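Local coordinates for protein catechol 1,2-dioxygenase (Burkholderia ambifaria, PDB 5VXT) that probably catalyses the iron(III)-dependent intradiol cleavage of catechol by oxygen, and holds catechol on its active-site iron, at residues V239-T244 and T253-E258. Numbering follows the deposited sequence.
With FE (Fe (III) ion), chain J; CAQ (catechol), chain K.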
loop_
_atom_site.group_PDB
_atom_site.type_symbol
_atom_site.label_atom_id
_atom_site.label_comp_id
_atom_site.label_asym_id
_atom_site.label_seq_id
_atom_site.Cartn_x
_atom_site.Cartn_y
_atom_site.Cartn_z
ATOM N N VAL B 239 -27.760 0.598 5.753
ATOM C CA VAL B 239 -27.909 -0.853 5.710
ATOM C C VAL B 239 -27.472 -1.326 4.330
ATOM O O VAL B 239 -27.880 -0.744 3.321
ATOM C CB VAL B 239 -29.363 -1.287 5.997
ATOM C CG1 VAL B 239 -29.495 -2.787 5.911
ATOM C CG2 VAL B 239 -29.794 -0.798 7.362
ATOM N N HIS B 240 -26.651 -2.379 4.285
ATOM C CA HIS B 240 -26.133 -2.951 3.043
ATOM C C HIS B 240 -27.019 -4.079 2.535
ATOM O O HIS B 240 -27.602 -4.826 3.322
ATOM C CB HIS B 240 -24.738 -3.527 3.257
ATOM C CG HIS B 240 -23.696 -2.510 3.594
ATOM N ND1 HIS B 240 -22.915 -1.907 2.631
ATOM C CD2 HIS B 240 -23.288 -2.005 4.783
ATOM C CE1 HIS B 240 -22.073 -1.072 3.212
ATOM N NE2 HIS B 240 -22.277 -1.113 4.517
ATOM N N PHE B 241 -27.069 -4.239 1.209
ATOM C CA PHE B 241 -27.713 -5.409 0.629
ATOM C C PHE B 241 -26.934 -5.982 -0.551
ATOM O O PHE B 241 -26.386 -5.246 -1.376
ATOM C CB PHE B 241 -29.139 -5.097 0.161
ATOM C CG PHE B 241 -30.031 -4.562 1.245
ATOM C CD1 PHE B 241 -30.815 -5.421 2.009
ATOM C CD2 PHE B 241 -30.093 -3.200 1.498
ATOM C CE1 PHE B 241 -31.646 -4.930 3.008
ATOM C CE2 PHE B 241 -30.918 -2.705 2.500
ATOM C CZ PHE B 241 -31.691 -3.575 3.252
ATOM N N PHE B 242 -26.919 -7.314 -0.617
ATOM C CA PHE B 242 -26.730 -8.082 -1.837
ATOM C C PHE B 242 -28.071 -8.669 -2.236
ATOM O O PHE B 242 -28.799 -9.165 -1.372
ATOM C CB PHE B 242 -25.776 -9.264 -1.633
ATOM C CG PHE B 242 -24.334 -8.897 -1.616
ATOM C CD1 PHE B 242 -23.872 -7.824 -2.352
ATOM C CD2 PHE B 242 -23.439 -9.652 -0.884
ATOM C CE1 PHE B 242 -22.520 -7.494 -2.345
ATOM C CE2 PHE B 242 -22.073 -9.325 -0.872
ATOM C CZ PHE B 242 -21.633 -8.245 -1.603
ATOM N N VAL B 243 -28.381 -8.669 -3.532
ATOM C CA VAL B 243 -29.514 -9.456 -4.038
ATOM C C VAL B 243 -29.030 -10.336 -5.181
ATOM O O VAL B 243 -28.549 -9.832 -6.204
ATOM C CB VAL B 243 -30.692 -8.584 -4.496
ATOM C CG1 VAL B 243 -31.885 -9.475 -4.872
ATOM C CG2 VAL B 243 -31.113 -7.629 -3.386
ATOM N N THR B 244 -29.181 -11.647 -5.019
ATOM C CA THR B 244 -28.689 -12.620 -5.982
ATOM C C THR B 244 -29.830 -13.520 -6.423
ATOM O O THR B 244 -30.635 -13.951 -5.593
ATOM C CB THR B 244 -27.579 -13.469 -5.373
ATOM O OG1 THR B 244 -26.564 -12.607 -4.858
ATOM C CG2 THR B 244 -26.975 -14.408 -6.417
ATOM N N THR B 253 -26.024 -2.864 -3.176
ATOM C CA THR B 253 -26.622 -1.559 -2.928
ATOM C C THR B 253 -26.726 -1.340 -1.427
ATOM O O THR B 253 -26.226 -2.138 -0.626
ATOM C CB THR B 253 -27.988 -1.447 -3.615
ATOM O OG1 THR B 253 -28.429 -0.090 -3.558
ATOM C CG2 THR B 253 -28.998 -2.336 -2.922
ATOM N N GLN B 254 -27.372 -0.233 -1.058
ATOM C CA GLN B 254 -27.525 0.203 0.326
ATOM C C GLN B 254 -28.729 1.126 0.385
ATOM O O GLN B 254 -29.218 1.590 -0.642
ATOM C CB GLN B 254 -26.301 0.977 0.848
ATOM C CG GLN B 254 -24.942 0.297 0.831
ATOM C CD GLN B 254 -23.869 1.229 1.381
ATOM O OE1 GLN B 254 -24.146 2.054 2.253
ATOM N NE2 GLN B 254 -22.653 1.121 0.862
ATOM N N PHE B 255 -29.173 1.430 1.600
ATOM C CA PHE B 255 -29.960 2.637 1.780
ATOM C C PHE B 255 -29.502 3.318 3.064
ATOM O O PHE B 255 -28.943 2.684 3.964
ATOM C CB PHE B 255 -31.500 2.416 1.740
ATOM C CG PHE B 255 -32.063 1.537 2.823
ATOM C CD1 PHE B 255 -32.005 1.904 4.159
ATOM C CD2 PHE B 255 -32.742 0.377 2.484
ATOM C CE1 PHE B 255 -32.558 1.103 5.135
ATOM C CE2 PHE B 255 -33.306 -0.422 3.452
ATOM C CZ PHE B 255 -33.213 -0.061 4.782
ATOM N N ASN B 256 -29.687 4.630 3.099
ATOM C CA ASN B 256 -29.348 5.456 4.243
ATOM C C ASN B 256 -30.592 5.659 5.095
ATOM O O ASN B 256 -31.715 5.705 4.579
ATOM C CB ASN B 256 -28.805 6.812 3.796
ATOM C CG ASN B 256 -27.318 6.774 3.444
ATOM O OD1 ASN B 256 -26.557 5.967 3.975
ATOM N ND2 ASN B 256 -26.901 7.670 2.561
ATOM N N ILE B 257 -30.386 5.772 6.409
ATOM C CA ILE B 257 -31.489 6.094 7.310
ATOM C C ILE B 257 -31.911 7.540 7.094
ATOM O O ILE B 257 -31.085 8.462 7.153
ATOM C CB ILE B 257 -31.092 5.854 8.773
ATOM C CG1 ILE B 257 -30.721 4.386 8.995
ATOM C CG2 ILE B 257 -32.223 6.320 9.721
ATOM C CD1 ILE B 257 -31.814 3.422 8.577
ATOM N N GLU B 258 -33.202 7.745 6.845
ATOM C CA GLU B 258 -33.719 9.075 6.568
ATOM C C GLU B 258 -33.360 10.042 7.693
ATOM O O GLU B 258 -33.492 9.718 8.876
ATOM C CB GLU B 258 -35.234 8.996 6.388
ATOM C CG GLU B 258 -35.991 10.259 6.704
ATOM C CD GLU B 258 -37.463 10.162 6.326
ATOM O OE1 GLU B 258 -37.914 10.977 5.493
ATOM O OE2 GLU B 258 -38.169 9.273 6.856
HETATM FE FE FE J . -21.499 -0.174 6.160
HETATM C C1 CAQ K . -16.343 1.693 5.328
HETATM C C2 CAQ K . -17.168 1.031 6.233
HETATM C C3 CAQ K . -18.479 0.748 5.877
HETATM O O3 CAQ K . -19.325 0.103 6.721
HETATM C C4 CAQ K . -18.967 1.158 4.548
HETATM O O4 CAQ K . -20.249 0.887 4.202
HETATM C C5 CAQ K . -18.109 1.813 3.676
HETATM C C6 CAQ K . -16.801 2.080 4.070
HETATM O O HOH W 1 -23.473 -2.533 0.001
#
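Two donors grip Thr-253 O: the amide Phe-241 N, at 2.9 Å and 39° out of the carbonyl plane, and a water, which also accepts from His-240 ND1 at 2.8 Å in the plane of the imidazole. With ND1 spent as a donor to this water, NE2 of His-240 coordinates the iron(III) ion at 2.0 Å. Strand 251-256 therefore helps fix the rotation of a metal ligand through one water, and the ND1-to-water bond may make the imidazole slightly more electron-rich.

His-240 and Gln-254 form a non-hydrogen-bonded antiparallel pair, their side chains running side by side on the iron-facing side. In the conformer described here, one of two modelled, the Gln-254 chain is extended beyond CG, which carries OE1 over one face of the imidazole, while NE2 comes obliquely to its ND1–CE1 side, 3.3 Å from His-240 CE1; the two planes are 45° apart. In it OE1 is bonded by Arg-235, which also hydrogen-bonds to the catechol, and NE2 by Ile-119 O. Beneath them, Gln-254 CA makes a CA-H...O contact of 3.2 Å with Val-239 O.

The flanking pairs, Val-239 with Phe-255 and Phe-241 with Thr-253, are hydrogen-bonded ones, each closed by two backbone bonds. Their side chains occupy the other face, where Phe-241 CE2 meets Phe-255 CE2 at 3.4 Å, the ring planes 42° apart. Val-239 CB lies over a face of the Phe-255 ring.

Tyr-178 and His-238 also bind the iron, while Trp-170 stacks on His-240. The hairpin of strands 238-244 and 251-256 is bordered by strand 166-170 alongside 238-244, and its phenylalanine face packs on strand 295-303 of the second sheet, through Phe-302 and Ile-298.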